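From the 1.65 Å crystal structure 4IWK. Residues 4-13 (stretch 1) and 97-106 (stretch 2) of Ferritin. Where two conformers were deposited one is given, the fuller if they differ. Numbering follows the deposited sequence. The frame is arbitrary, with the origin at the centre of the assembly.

Stretch 1 4-13: ELLDLFNRQV
Stretch 2, residues 97-106: ANTRSLLNLA

Both stretches are helical throughout (phi near -60°, psi near -40°), held by i to i+4 backbone hydrogen bonds such as Phe9 N to Leu5 O at 2.9 Å. They run nearly antiparallel, crossing at -158° with axes 9.4 Å apart at closest approach. The register is marked by Leu8 CA to Leu105 CA, 5.6 Å, and Gln12 CA to Ser101 CA, 6.4 Å.

Two reciprocal knobs define the fit. Leu105 (chi1 t, chi2 p) has its CA-to-CB bond sideways to stretch 1, but its end comes nearer, into the hollow among Leu5, Leu8, Phe9 and Gln12. Its CD1 lies 3.6 Å from Leu5 CD1 and 3.9 Å from Leu8 CB; its CD2 meets Phe9 CD1 obliquely at 4.1 Å. In return the CA-to-CB bond of Gln12 (chi1 t, chi2 p, chi3 31°) points toward stretch 2, and its side chain sits among Asn98, Ser101, Leu102 and Leu105, NE2 3.5 Å from Leu102 CG. This knob is polar, and Ser101 (chi1 t) answers it: Ser101 OG donates a short hydrogen bond to Gln12 OE1, 2.5 Å.

The CA-to-CB bond of Leu8 (chi1 m, chi2 t) points toward stretch 2, and Leu8 CD1 lies 3.7 Å from Asn104 O. That carbonyl accepts a water hydrogen bond, water O to Asn104 O 2.8 Å; the same water donates weakly to Glu4 OE2 at 3.4 Å. The contact buries 416 Å².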

# COMPACT_ATOMS: atom_id res chain seq x y z
N GLU A 4 31.48 -54.52 12.99
CA GLU A 4 32.40 -53.46 12.83
C GLU A 4 31.65 -52.16 12.42
O GLU A 4 31.84 -51.06 13.00
CB GLU A 4 33.41 -53.79 11.74
CG GLU A 4 34.69 -53.04 11.90
CD GLU A 4 35.37 -52.73 10.56
OE1 GLU A 4 34.86 -53.11 9.45
OE2 GLU A 4 36.45 -52.07 10.60
N LEU A 5 30.74 -52.29 11.47
CA LEU A 5 30.09 -51.10 10.93
C LEU A 5 29.16 -50.51 12.03
O LEU A 5 29.23 -49.28 12.26
CB LEU A 5 29.36 -51.40 9.59
CG LEU A 5 28.43 -50.32 9.03
CD1 LEU A 5 29.25 -49.13 8.66
CD2 LEU A 5 27.60 -50.82 7.84
N LEU A 6 28.35 -51.35 12.73
CA LEU A 6 27.50 -50.87 13.81
C LEU A 6 28.33 -50.24 14.98
O LEU A 6 27.94 -49.21 15.53
CB LEU A 6 26.62 -52.00 14.35
CG LEU A 6 25.79 -52.78 13.31
CD1 LEU A 6 25.21 -54.02 13.97
CD2 LEU A 6 24.70 -51.98 12.60
N ASP A 7 29.46 -50.84 15.35
CA ASP A 7 30.28 -50.23 16.42
C ASP A 7 30.82 -48.88 15.98
O ASP A 7 30.82 -47.91 16.78
CB ASP A 7 31.46 -51.18 16.74
CG ASP A 7 30.98 -52.43 17.54
OD1 ASP A 7 29.78 -52.42 17.95
OD2 ASP A 7 31.70 -53.47 17.82
N LEU A 8 31.28 -48.81 14.70
CA LEU A 8 31.89 -47.54 14.20
C LEU A 8 30.82 -46.47 14.07
O LEU A 8 31.11 -45.28 14.29
CB LEU A 8 32.64 -47.72 12.88
CG LEU A 8 33.96 -48.54 13.00
CD1 LEU A 8 34.43 -48.88 11.57
CD2 LEU A 8 35.04 -47.79 13.73
N PHE A 9 29.61 -46.86 13.76
CA PHE A 9 28.52 -45.86 13.73
C PHE A 9 28.26 -45.32 15.11
O PHE A 9 28.24 -44.10 15.34
CB PHE A 9 27.28 -46.47 13.05
CG PHE A 9 26.39 -45.43 12.42
CD1 PHE A 9 26.38 -45.27 11.01
CD2 PHE A 9 25.61 -44.61 13.23
CE1 PHE A 9 25.56 -44.27 10.43
CE2 PHE A 9 24.79 -43.63 12.65
CZ PHE A 9 24.81 -43.49 11.26
N ASN A 10 28.13 -46.20 16.10
CA ASN A 10 28.01 -45.83 17.50
C ASN A 10 29.23 -44.94 17.91
O ASN A 10 29.04 -43.86 18.57
CB ASN A 10 27.88 -47.12 18.33
CG ASN A 10 27.19 -46.91 19.65
OD1 ASN A 10 27.78 -47.18 20.73
ND2 ASN A 10 25.97 -46.38 19.61
N ARG A 11 30.44 -45.35 17.58
CA ARG A 11 31.62 -44.55 17.93
C ARG A 11 31.55 -43.10 17.31
O ARG A 11 32.15 -42.16 17.81
CB ARG A 11 32.94 -45.22 17.53
CG ARG A 11 33.42 -46.32 18.47
CD ARG A 11 34.14 -47.39 17.65
NE ARG A 11 35.31 -47.96 18.30
CZ ARG A 11 36.55 -47.85 17.84
NH1 ARG A 11 36.80 -47.22 16.69
NH2 ARG A 11 37.55 -48.40 18.51
N GLN A 12 30.92 -42.99 16.15
CA GLN A 12 30.92 -41.69 15.45
C GLN A 12 30.08 -40.71 16.32
O GLN A 12 30.44 -39.50 16.44
CB GLN A 12 30.33 -41.72 14.01
CG GLN A 12 30.52 -40.40 13.28
CD GLN A 12 32.01 -40.08 13.09
OE1 GLN A 12 32.82 -41.01 12.95
NE2 GLN A 12 32.39 -38.82 13.10
N VAL A 13 28.97 -41.19 16.87
CA VAL A 13 28.16 -40.33 17.74
C VAL A 13 29.01 -39.90 18.91
O VAL A 13 29.04 -38.71 19.26
CB VAL A 13 26.91 -41.06 18.29
CG1 VAL A 13 26.19 -40.20 19.33
CG2 VAL A 13 25.96 -41.44 17.14
N ALA A 97 40.82 -35.63 13.74
CA ALA A 97 40.20 -36.81 14.32
C ALA A 97 38.79 -37.11 13.89
O ALA A 97 38.41 -38.30 13.74
CB ALA A 97 40.28 -36.79 15.87
N ASN A 98 37.97 -36.08 13.84
CA ASN A 98 36.61 -36.23 13.40
C ASN A 98 36.64 -36.80 11.95
O ASN A 98 35.82 -37.65 11.61
CB ASN A 98 35.92 -34.88 13.38
CG ASN A 98 35.50 -34.39 14.75
OD1 ASN A 98 35.59 -35.12 15.76
ND2 ASN A 98 34.89 -33.18 14.77
N THR A 99 37.52 -36.29 11.12
CA THR A 99 37.59 -36.71 9.68
C THR A 99 38.05 -38.13 9.68
O THR A 99 37.47 -38.90 8.91
CB THR A 99 38.57 -35.84 8.93
OG1 THR A 99 38.10 -34.50 8.93
CG2 THR A 99 38.75 -36.32 7.43
N ARG A 100 39.07 -38.51 10.47
CA ARG A 100 39.51 -39.91 10.47
C ARG A 100 38.43 -40.87 10.90
O ARG A 100 38.28 -41.92 10.31
CB ARG A 100 40.75 -40.14 11.34
CG ARG A 100 42.05 -39.69 10.68
CD ARG A 100 43.32 -40.06 11.53
NE ARG A 100 42.97 -40.16 12.97
CZ ARG A 100 43.10 -39.20 13.91
NH1 ARG A 100 43.65 -38.02 13.65
NH2 ARG A 100 42.63 -39.45 15.15
N SER A 101 37.62 -40.48 11.87
CA SER A 101 36.58 -41.32 12.38
C SER A 101 35.54 -41.56 11.23
O SER A 101 34.98 -42.69 11.03
CB SER A 101 35.97 -40.56 13.57
OG SER A 101 35.01 -41.38 14.11
N LEU A 102 35.26 -40.49 10.50
CA LEU A 102 34.30 -40.55 9.41
C LEU A 102 34.84 -41.42 8.29
O LEU A 102 34.04 -42.13 7.63
CB LEU A 102 33.98 -39.13 8.82
CG LEU A 102 33.02 -38.35 9.72
CD1 LEU A 102 33.00 -36.85 9.33
CD2 LEU A 102 31.58 -38.95 9.68
N LEU A 103 36.12 -41.26 7.97
CA LEU A 103 36.71 -42.12 6.88
C LEU A 103 36.76 -43.57 7.35
O LEU A 103 36.45 -44.45 6.55
CB LEU A 103 38.12 -41.59 6.47
CG LEU A 103 38.10 -40.21 5.73
CD1 LEU A 103 39.56 -39.79 5.53
CD2 LEU A 103 37.38 -40.08 4.37
N ASN A 104 36.96 -43.84 8.64
CA ASN A 104 36.90 -45.24 9.12
C ASN A 104 35.53 -45.85 8.96
O ASN A 104 35.37 -47.03 8.56
CB ASN A 104 37.28 -45.35 10.61
CG ASN A 104 38.76 -45.15 10.85
OD1 ASN A 104 39.56 -45.22 9.94
ND2 ASN A 104 39.10 -44.80 12.10
N LEU A 105 34.53 -45.07 9.33
CA LEU A 105 33.14 -45.50 9.16
C LEU A 105 32.83 -45.73 7.67
O LEU A 105 32.19 -46.77 7.35
CB LEU A 105 32.19 -44.39 9.75
CG LEU A 105 30.77 -44.70 9.67
CD1 LEU A 105 30.33 -46.10 10.23
CD2 LEU A 105 30.00 -43.54 10.40
N ALA A 106 33.20 -44.79 6.78
CA ALA A 106 32.97 -44.98 5.36
C ALA A 106 33.70 -46.26 4.83
O ALA A 106 33.13 -46.93 3.95
CB ALA A 106 33.38 -43.79 4.50
O HOH W 1 37.20 -49.07 9.18